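Local coordinates for glycoside hydrolase family protein (Novosphingobium sp. PP1Y, PDB 6Q2F) that hydrolyses alpha-L-rhamnosidic linkages, probably releasing L-rhamnose from rhamnosylated compounds, at residues Thr158-Gly163 against Leu425-Pro430; Gly210-Pro215 against Val412-Asp417; Asp402-Val407 against Gly537-Thr542; Arg439-Gly444 against Trp531-Thr536. All blocks are in the same frame, centred on the assembly; numbering follows the deposited sequence.

In the fold
Contacts 1, 2 and 4 gather around one antiparallel sheet, in which strand 436-447 lies between 151-160 and 206-217, and 413-414 forms an edge. Contacts 2 and 4 have centres about 9 Å apart and share the backbone pairing of L212 with L441. The centres of contacts 1 and 2 are about 10 Å apart, and W427 packs on L415 and A213. Contact 3 stands beside the sheet. Its V407 and T538 pack against F214 of contact 2. T538 follows closely on the 531-536 turn of contact 4, and the centres of contacts 3 and 4 are about 14 Å apart. Contacts 1 and 3 do not touch; their nearest atoms are about 9 Å apart. No segment supplies a ligand to the sodium site of D503, S504, E583, E586 and E644.

Contact 1 (Thr158-Gly163 against Leu425-Pro430); sequences TTLAGG and LDWAAP
L160 and W427 meet obliquely where strand 151-160 ends, and a single backbone bond ties the turn that follows. The CB of L160 points toward the 425-430 segment. Its CG is anti to the carbonyl carbon (chi1 -74°), and chi2 is close to 180°, so CD1 is carried straight out from the strand. CD1 is the branch that does the touching. L160 CD1 reaches the edge of the W427 indole near the ring plane, 3.8 Å from both W427 CE3 and W427 CZ3. A looser approach, 4.5 Å, brings L160 CD1 to A429 CB. The CA of A429 sits over the centre of the same indole, 3.8 Å above its plane, so the ring has leucine at its edge and backbone on one face. W438 of strand 436-447 meets the W427 ring edge-to-face. Here the outer strand 151-160 of the four-stranded antiparallel sheet passes through a glycine turn into the short two-stranded sheet of 164-165 and 428-429. G163 N donates to A429 O over a short 2.5 Å, from above the carbonyl plane. G162 CA adds a CH...O contact to A429 O at 3.4 Å. G162 and G163 both have backbone angles that call for glycine, and a CB on G162 would also clash with P430 O. That oxygen accepts a hydrogen bond from W438 NE1.

Contact 2 (Gly210-Pro215 against Val412-Asp417); sequences GVLAFP and VIDLTD
Four hydrogen bonds join G210-P215 to V412-D417, and a carboxylate braces one end. A213 and I413 form an antiparallel hydrogen-bonded pair. I413 N donates to A213 O at 2.6 Å, nearly along the C=O axis, and A213 N returns a bond to I413 O at 2.9 Å. L212 and D414 are the adjacent non-hydrogen-bonded pair. Beyond them L415 N donates to V211 O at 2.8 Å, from above the carbonyl plane. V211 N turns instead to T416 OG1 at 3.2 Å. T416 OG1 donates to the syn lone pair of D414 OD1 at 2.5 Å. D414 OD1 also takes T416 N at 2.9 Å, which makes an Asx turn, while OD2 forms a salt bridge with R529. An alanine at D414 would remove the carboxylate, and would probably loosen this turn and the hold on the hydroxyl that receives V211 N. On the face of A213, its CB meets L415 CD1 at 3.6 Å. On the face of L212, its CD2 lies over D414. Strand 206-217 is thus flanked by 413-414 and, through backbone bonds of G210, L212 and F214, by strand 436-447.

Contact 3 (Asp402-Val407 against Gly537-Thr542); sequences DNVTGV and GTLVGT
Two irregular chain segments, their touching parts running 124° apart, are bridged through the backbone at V407 and V540 and held by three hydrogen bonds. V407 N donates to L539 O at 2.9 Å, and G541 N donates back to V407 O at 2.7 Å. The third runs from G406 N to G541 O, also 2.7 Å and almost straight at 173°. All three donors lie above the plane of the carbonyl they meet. A CB on G406 would clash with L539 O. The 537-542 segment leads into helix 543-575, with T542 at the N-cap position. T542 OG1 caps a backbone N just ahead, and T542 N in turn bonds to Q545 OE1. Close by, D402 makes a salt bridge with R543 at the start of that helix. Among the side chains, L539 has CG anti to its backbone N (chi1 -178°). This brings L539 CD2 to V404 CG2 at 3.6 Å, the two side chains crossing obliquely. V407 CG2 meets T538 CG2 at 3.8 Å, and both residues pack on F214 of strand 206-217. V540 CG1 lies 3.4 Å from V407 O. T405 and T542 lie side by side, pointing the same way, with T405 OG1 beside the methyl CG2 of T542.

Contact 4 (Arg439-Gly444 against Trp531-Thr536); sequences RVLRLG and WLPALT
P533 O is gripped by two donors from T536: the backbone N at 3.0 Å and OG1 at 2.8 Å. T538 N, just beyond the turn, is a probable third donor. The hydroxyl lies in the carbonyl plane, on a lone pair. Residues 531-536 form a compact turn closed by backbone bonds from the N of A534, L535 and T536 to the O three residues earlier, and it packs on one face of the antiparallel sheet through strand 436-447. No hydrogen bond crosses between the segments. L441 and L443 both point toward the turn, as alternate residues of a strand do. L441 CG is anti to its backbone N, and L441 CD2 meets T536 OG1 tip to tip at 3.8 Å. L441 CD2 also lies 3.9 Å from P533 CA. T536 OG1 sits between its backbone N and carbonyl carbon (chi1 74°), which turns it to P533 O while CG2 goes to L443 CD2. An alanine at T536 would remove both branches, and would probably cost the side-chain grip on P533 O and weaken the packing of both leucines. L212 and W155 of the neighbouring strands also touch the turn. L443 crosses L532 obliquely, and L443 CD1 ends 3.7 Å from L532 CD1.

Contact 1 (Thr158-Gly163 against Leu425-Pro430)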
# COMPACT_ATOMS: atom_id res chain seq x y z
N THR A 158 3.72 -24.09 -34.74
CA THR A 158 4.05 -24.95 -35.87
C THR A 158 3.50 -24.31 -37.14
O THR A 158 2.58 -23.49 -37.10
CB THR A 158 3.47 -26.37 -35.67
OG1 THR A 158 3.86 -26.85 -34.37
CG2 THR A 158 4.02 -27.34 -36.70
N THR A 159 4.10 -24.67 -38.27
CA THR A 159 3.65 -24.20 -39.57
C THR A 159 3.16 -25.38 -40.40
O THR A 159 3.67 -26.50 -40.28
CB THR A 159 4.76 -23.48 -40.32
OG1 THR A 159 5.92 -24.31 -40.38
CG2 THR A 159 5.12 -22.18 -39.61
N LEU A 160 2.15 -25.12 -41.25
CA LEU A 160 1.57 -26.11 -42.15
C LEU A 160 1.32 -25.48 -43.51
O LEU A 160 1.21 -24.26 -43.64
CB LEU A 160 0.25 -26.67 -41.62
CG LEU A 160 0.33 -27.65 -40.46
CD1 LEU A 160 -1.08 -28.14 -40.14
CD2 LEU A 160 1.25 -28.81 -40.84
N ALA A 161 1.17 -26.34 -44.52
CA ALA A 161 1.00 -25.92 -45.91
C ALA A 161 -0.43 -25.52 -46.26
O ALA A 161 -0.64 -24.46 -46.86
CB ALA A 161 1.46 -27.04 -46.85
N GLY A 162 -1.41 -26.34 -45.92
CA GLY A 162 -2.76 -26.09 -46.40
C GLY A 162 -3.04 -26.82 -47.70
O GLY A 162 -2.58 -26.40 -48.77
N GLY A 163 -3.81 -27.90 -47.62
CA GLY A 163 -3.80 -28.90 -48.66
C GLY A 163 -2.90 -30.02 -48.21
O GLY A 163 -2.08 -30.56 -48.96
N LEU A 425 -2.49 -34.34 -34.22
CA LEU A 425 -3.56 -33.41 -34.59
C LEU A 425 -4.22 -33.93 -35.86
O LEU A 425 -3.56 -34.08 -36.89
CB LEU A 425 -3.01 -32.00 -34.80
CG LEU A 425 -4.00 -30.90 -35.16
CD1 LEU A 425 -4.80 -30.49 -33.94
CD2 LEU A 425 -3.24 -29.72 -35.74
N ASP A 426 -5.50 -34.27 -35.80
CA ASP A 426 -6.21 -34.79 -36.95
C ASP A 426 -6.93 -33.64 -37.64
O ASP A 426 -8.03 -33.31 -37.28
CB ASP A 426 -7.12 -35.91 -36.44
CG ASP A 426 -8.48 -35.97 -37.11
OD1 ASP A 426 -8.57 -35.85 -38.34
OD2 ASP A 426 -9.47 -36.19 -36.40
N TRP A 427 -6.29 -33.04 -38.64
CA TRP A 427 -6.82 -31.87 -39.32
C TRP A 427 -6.46 -31.89 -40.80
O TRP A 427 -5.32 -32.18 -41.17
CB TRP A 427 -6.31 -30.59 -38.67
CG TRP A 427 -6.88 -29.33 -39.21
CD1 TRP A 427 -8.19 -29.07 -39.49
CD2 TRP A 427 -6.16 -28.13 -39.51
NE1 TRP A 427 -8.33 -27.78 -39.96
CE2 TRP A 427 -7.09 -27.19 -39.97
CE3 TRP A 427 -4.81 -27.77 -39.43
CZ2 TRP A 427 -6.72 -25.90 -40.36
CZ3 TRP A 427 -4.45 -26.49 -39.82
CH2 TRP A 427 -5.40 -25.58 -40.28
N ALA A 428 -7.44 -31.56 -41.63
CA ALA A 428 -7.21 -31.33 -43.05
C ALA A 428 -7.06 -29.82 -43.25
O ALA A 428 -8.05 -29.09 -43.25
CB ALA A 428 -8.34 -31.90 -43.90
N ALA A 429 -5.82 -29.37 -43.39
CA ALA A 429 -5.53 -27.95 -43.52
C ALA A 429 -6.12 -27.41 -44.81
O ALA A 429 -5.66 -27.78 -45.90
CB ALA A 429 -4.03 -27.70 -43.46
N PRO A 430 -7.14 -26.56 -44.75
CA PRO A 430 -7.75 -26.06 -45.99
C PRO A 430 -6.74 -25.32 -46.85
O PRO A 430 -5.77 -24.72 -46.35
CB PRO A 430 -8.88 -25.14 -45.51
CG PRO A 430 -8.68 -24.95 -44.06
CD PRO A 430 -7.88 -26.11 -43.56

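Contact 2 (Gly210-Pro215 against Val412-Asp417)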
# COMPACT_ATOMS: atom_id res chain seq x y z
N GLY A 210 -5.69 -24.83 -25.43
CA GLY A 210 -6.38 -25.03 -26.68
C GLY A 210 -5.40 -25.01 -27.84
O GLY A 210 -4.19 -24.80 -27.66
N VAL A 211 -5.95 -25.25 -29.03
CA VAL A 211 -5.19 -25.24 -30.26
C VAL A 211 -5.89 -24.30 -31.23
O VAL A 211 -7.09 -24.44 -31.48
CB VAL A 211 -5.07 -26.65 -30.86
CG1 VAL A 211 -4.11 -26.65 -32.04
CG2 VAL A 211 -4.58 -27.60 -29.80
N LEU A 212 -5.15 -23.34 -31.76
CA LEU A 212 -5.67 -22.40 -32.72
C LEU A 212 -4.84 -22.48 -33.98
O LEU A 212 -3.63 -22.71 -33.93
CB LEU A 212 -5.65 -20.97 -32.18
CG LEU A 212 -6.38 -20.75 -30.86
CD1 LEU A 212 -6.07 -19.36 -30.35
CD2 LEU A 212 -7.89 -20.97 -31.02
N ALA A 213 -5.50 -22.32 -35.11
CA ALA A 213 -4.83 -22.23 -36.40
C ALA A 213 -5.35 -20.99 -37.11
O ALA A 213 -6.51 -20.61 -36.97
CB ALA A 213 -5.05 -23.47 -37.26
N PHE A 214 -4.47 -20.37 -37.89
CA PHE A 214 -4.84 -19.17 -38.61
C PHE A 214 -3.87 -19.00 -39.77
O PHE A 214 -2.70 -19.39 -39.66
CB PHE A 214 -4.82 -17.94 -37.69
CG PHE A 214 -3.57 -17.81 -36.86
CD1 PHE A 214 -2.48 -17.12 -37.35
CD2 PHE A 214 -3.50 -18.38 -35.60
CE1 PHE A 214 -1.32 -16.98 -36.58
CE2 PHE A 214 -2.34 -18.25 -34.83
CZ PHE A 214 -1.25 -17.55 -35.33
N PRO A 215 -4.33 -18.45 -40.89
CA PRO A 215 -3.44 -18.23 -42.02
C PRO A 215 -2.46 -17.11 -41.74
O PRO A 215 -2.74 -16.18 -40.97
CB PRO A 215 -4.39 -17.85 -43.17
CG PRO A 215 -5.77 -18.25 -42.68
CD PRO A 215 -5.72 -18.10 -41.20
N VAL A 412 -9.22 -17.17 -37.63
CA VAL A 412 -8.68 -18.06 -36.62
C VAL A 412 -9.63 -19.23 -36.39
O VAL A 412 -10.84 -19.03 -36.21
CB VAL A 412 -8.40 -17.32 -35.31
CG1 VAL A 412 -7.91 -18.31 -34.24
CG2 VAL A 412 -7.38 -16.21 -35.53
N ILE A 413 -9.09 -20.44 -36.39
CA ILE A 413 -9.87 -21.66 -36.24
C ILE A 413 -9.49 -22.33 -34.93
O ILE A 413 -8.31 -22.44 -34.59
CB ILE A 413 -9.64 -22.63 -37.43
CG1 ILE A 413 -10.11 -22.00 -38.74
CG2 ILE A 413 -10.37 -23.93 -37.20
CD1 ILE A 413 -9.74 -22.83 -39.96
N ASP A 414 -10.50 -22.80 -34.21
CA ASP A 414 -10.30 -23.52 -32.96
C ASP A 414 -10.20 -25.00 -33.25
O ASP A 414 -11.21 -25.67 -33.48
CB ASP A 414 -11.45 -23.23 -32.00
CG ASP A 414 -11.19 -23.77 -30.61
OD1 ASP A 414 -10.24 -24.58 -30.45
OD2 ASP A 414 -11.93 -23.39 -29.68
N LEU A 415 -8.99 -25.54 -33.20
CA LEU A 415 -8.73 -26.96 -33.42
C LEU A 415 -8.63 -27.75 -32.12
O LEU A 415 -8.08 -28.86 -32.14
CB LEU A 415 -7.45 -27.14 -34.22
CG LEU A 415 -7.38 -26.50 -35.60
CD1 LEU A 415 -6.02 -26.76 -36.24
CD2 LEU A 415 -8.49 -27.07 -36.47
N THR A 416 -9.13 -27.22 -31.00
CA THR A 416 -8.95 -27.89 -29.72
C THR A 416 -9.49 -29.32 -29.76
O THR A 416 -8.83 -30.26 -29.30
CB THR A 416 -9.63 -27.09 -28.61
OG1 THR A 416 -9.08 -25.77 -28.58
CG2 THR A 416 -9.39 -27.74 -27.26
N ASP A 417 -10.69 -29.50 -30.33
CA ASP A 417 -11.28 -30.79 -30.66
C ASP A 417 -10.28 -31.83 -31.16
O ASP A 417 -10.29 -32.98 -30.72
CB ASP A 417 -12.34 -30.62 -31.75
CG ASP A 417 -13.71 -30.28 -31.20
OD1 ASP A 417 -13.85 -30.15 -29.96
OD2 ASP A 417 -14.65 -30.13 -32.03

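Contact 3 (Asp402-Val407 against Gly537-Thr542)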
# COMPACT_ATOMS: atom_id res chain seq x y z
N ASP A 402 2.85 2.38 -38.22
CA ASP A 402 3.09 1.76 -39.52
C ASP A 402 1.83 1.28 -40.24
O ASP A 402 1.96 0.76 -41.35
CB ASP A 402 4.05 0.58 -39.35
CG ASP A 402 3.65 -0.35 -38.22
OD1 ASP A 402 2.52 -0.23 -37.70
OD2 ASP A 402 4.46 -1.23 -37.86
N ASN A 403 0.64 1.42 -39.66
CA ASN A 403 -0.62 1.11 -40.35
C ASN A 403 -0.70 -0.34 -40.81
O ASN A 403 -1.35 -0.64 -41.81
CB ASN A 403 -0.85 2.06 -41.53
CG ASN A 403 -0.98 3.50 -41.10
OD1 ASN A 403 -0.16 4.35 -41.46
ND2 ASN A 403 -2.03 3.80 -40.33
N VAL A 404 -0.06 -1.26 -40.09
CA VAL A 404 -0.11 -2.67 -40.44
C VAL A 404 -1.39 -3.29 -39.89
O VAL A 404 -2.02 -2.78 -38.96
CB VAL A 404 1.14 -3.42 -39.94
CG1 VAL A 404 2.40 -2.70 -40.38
CG2 VAL A 404 1.11 -3.53 -38.44
N THR A 405 -1.78 -4.42 -40.48
CA THR A 405 -2.87 -5.23 -39.98
C THR A 405 -2.40 -6.67 -39.96
O THR A 405 -1.78 -7.14 -40.92
CB THR A 405 -4.12 -5.09 -40.85
OG1 THR A 405 -4.61 -3.75 -40.74
CG2 THR A 405 -5.20 -6.05 -40.39
N GLY A 406 -2.68 -7.37 -38.86
CA GLY A 406 -2.19 -8.73 -38.71
C GLY A 406 -3.20 -9.77 -39.13
O GLY A 406 -3.91 -9.59 -40.13
N VAL A 407 -3.27 -10.87 -38.37
CA VAL A 407 -4.19 -11.95 -38.69
C VAL A 407 -5.63 -11.47 -38.57
O VAL A 407 -6.00 -10.78 -37.61
CB VAL A 407 -3.93 -13.14 -37.75
CG1 VAL A 407 -4.94 -14.24 -37.99
CG2 VAL A 407 -2.49 -13.66 -37.90
N GLY A 537 2.37 -12.71 -29.09
CA GLY A 537 3.11 -11.84 -29.97
C GLY A 537 2.53 -11.69 -31.36
O GLY A 537 2.94 -10.78 -32.09
N THR A 538 1.60 -12.56 -31.77
CA THR A 538 1.08 -12.52 -33.13
C THR A 538 0.03 -11.42 -33.24
O THR A 538 -1.02 -11.50 -32.61
CB THR A 538 0.49 -13.86 -33.54
OG1 THR A 538 1.54 -14.83 -33.64
CG2 THR A 538 -0.21 -13.74 -34.90
N LEU A 539 0.31 -10.41 -34.06
CA LEU A 539 -0.65 -9.34 -34.28
C LEU A 539 -1.93 -9.90 -34.87
O LEU A 539 -1.91 -10.64 -35.85
CB LEU A 539 -0.06 -8.28 -35.21
CG LEU A 539 -0.95 -7.07 -35.47
CD1 LEU A 539 -1.30 -6.36 -34.17
CD2 LEU A 539 -0.27 -6.12 -36.44
N VAL A 540 -3.06 -9.56 -34.25
CA VAL A 540 -4.38 -9.90 -34.73
C VAL A 540 -5.10 -8.60 -35.02
O VAL A 540 -5.17 -7.73 -34.15
CB VAL A 540 -5.17 -10.75 -33.71
CG1 VAL A 540 -6.51 -11.19 -34.30
CG2 VAL A 540 -4.35 -11.96 -33.28
N GLY A 541 -5.62 -8.46 -36.24
CA GLY A 541 -6.23 -7.20 -36.66
C GLY A 541 -5.21 -6.08 -36.60
O GLY A 541 -4.00 -6.29 -36.73
N THR A 542 -5.71 -4.86 -36.41
CA THR A 542 -4.82 -3.71 -36.30
C THR A 542 -4.10 -3.74 -34.96
O THR A 542 -4.51 -4.41 -34.02
CB THR A 542 -5.61 -2.41 -36.43
OG1 THR A 542 -6.44 -2.25 -35.28
CG2 THR A 542 -6.50 -2.45 -37.69

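Contact 4 (Arg439-Gly444 against Trp531-Thr536)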
# COMPACT_ATOMS: atom_id res chain seq x y z
N ARG A 439 -0.48 -21.44 -39.56
CA ARG A 439 0.25 -21.39 -38.33
C ARG A 439 -0.64 -22.03 -37.31
O ARG A 439 -1.76 -21.68 -37.18
CB ARG A 439 0.53 -19.97 -37.96
CG ARG A 439 1.62 -19.81 -36.96
CD ARG A 439 2.27 -18.51 -37.27
NE ARG A 439 2.90 -17.92 -36.14
CZ ARG A 439 3.26 -16.65 -36.08
NH1 ARG A 439 3.03 -15.84 -37.11
NH2 ARG A 439 3.85 -16.19 -35.00
N VAL A 440 -0.09 -22.98 -36.60
CA VAL A 440 -0.83 -23.67 -35.59
C VAL A 440 -0.21 -23.36 -34.25
O VAL A 440 0.94 -23.58 -34.03
CB VAL A 440 -0.83 -25.16 -35.83
CG1 VAL A 440 -1.72 -25.86 -34.83
CG2 VAL A 440 -1.28 -25.45 -37.23
N LEU A 441 -1.04 -22.85 -33.37
CA LEU A 441 -0.64 -22.46 -32.06
C LEU A 441 -1.21 -23.38 -31.02
O LEU A 441 -2.40 -23.54 -30.92
CB LEU A 441 -1.17 -21.06 -31.85
CG LEU A 441 -0.71 -20.20 -30.71
CD1 LEU A 441 0.75 -20.42 -30.49
CD2 LEU A 441 -0.93 -18.77 -31.08
N ARG A 442 -0.33 -23.97 -30.24
CA ARG A 442 -0.77 -24.83 -29.19
C ARG A 442 -0.54 -24.06 -27.91
O ARG A 442 0.57 -23.81 -27.51
CB ARG A 442 -0.04 -26.16 -29.18
CG ARG A 442 -0.52 -27.05 -28.07
CD ARG A 442 0.06 -28.44 -28.16
NE ARG A 442 -0.29 -29.25 -27.02
CZ ARG A 442 0.21 -30.45 -26.79
NH1 ARG A 442 1.07 -30.97 -27.63
NH2 ARG A 442 -0.16 -31.12 -25.73
N LEU A 443 -1.63 -23.71 -27.27
CA LEU A 443 -1.60 -22.97 -26.03
C LEU A 443 -1.71 -23.94 -24.86
O LEU A 443 -2.51 -24.88 -24.91
CB LEU A 443 -2.73 -21.95 -25.97
CG LEU A 443 -2.75 -20.97 -27.14
CD1 LEU A 443 -3.96 -20.05 -27.00
CD2 LEU A 443 -1.46 -20.17 -27.16
N GLY A 444 -0.92 -23.70 -23.83
CA GLY A 444 -1.06 -24.44 -22.59
C GLY A 444 -0.80 -23.51 -21.44
O GLY A 444 -0.67 -22.30 -21.63
N TRP A 531 -8.49 -13.83 -30.54
CA TRP A 531 -7.49 -12.85 -30.16
C TRP A 531 -6.34 -13.44 -29.35
O TRP A 531 -5.29 -12.79 -29.23
CB TRP A 531 -8.16 -11.72 -29.37
CG TRP A 531 -9.22 -11.05 -30.18
CD1 TRP A 531 -10.55 -11.37 -30.21
CD2 TRP A 531 -9.04 -9.96 -31.10
NE1 TRP A 531 -11.21 -10.54 -31.08
CE2 TRP A 531 -10.31 -9.67 -31.64
CE3 TRP A 531 -7.93 -9.20 -31.50
CZ2 TRP A 531 -10.50 -8.65 -32.58
CZ3 TRP A 531 -8.12 -8.19 -32.42
CH2 TRP A 531 -9.40 -7.92 -32.96
N LEU A 532 -6.49 -14.66 -28.83
CA LEU A 532 -5.42 -15.28 -28.05
C LEU A 532 -4.04 -15.19 -28.70
O LEU A 532 -3.07 -15.02 -27.95
CB LEU A 532 -5.77 -16.74 -27.75
CG LEU A 532 -7.04 -16.95 -26.93
CD1 LEU A 532 -7.26 -18.42 -26.64
CD2 LEU A 532 -6.98 -16.16 -25.63
N PRO A 533 -3.88 -15.29 -30.03
CA PRO A 533 -2.51 -15.22 -30.58
C PRO A 533 -1.78 -13.94 -30.22
O PRO A 533 -0.54 -13.94 -30.17
CB PRO A 533 -2.74 -15.34 -32.09
CG PRO A 533 -3.99 -16.13 -32.20
CD PRO A 533 -4.85 -15.62 -31.09
N ALA A 534 -2.51 -12.85 -29.95
CA ALA A 534 -1.87 -11.62 -29.50
C ALA A 534 -1.13 -11.81 -28.19
O ALA A 534 -0.12 -11.14 -27.95
CB ALA A 534 -2.92 -10.51 -29.35
N LEU A 535 -1.63 -12.69 -27.32
CA LEU A 535 -0.95 -12.97 -26.06
C LEU A 535 0.42 -13.60 -26.27
O LEU A 535 1.24 -13.60 -25.34
CB LEU A 535 -1.79 -13.91 -25.20
CG LEU A 535 -3.13 -13.38 -24.72
CD1 LEU A 535 -4.02 -14.52 -24.29
CD2 LEU A 535 -2.89 -12.42 -23.55
N THR A 536 0.68 -14.14 -27.47
CA THR A 536 1.96 -14.75 -27.78
C THR A 536 2.80 -13.92 -28.75
O THR A 536 3.84 -14.40 -29.19
CB THR A 536 1.74 -16.15 -28.38
OG1 THR A 536 1.27 -16.01 -29.73
CG2 THR A 536 0.72 -16.92 -27.58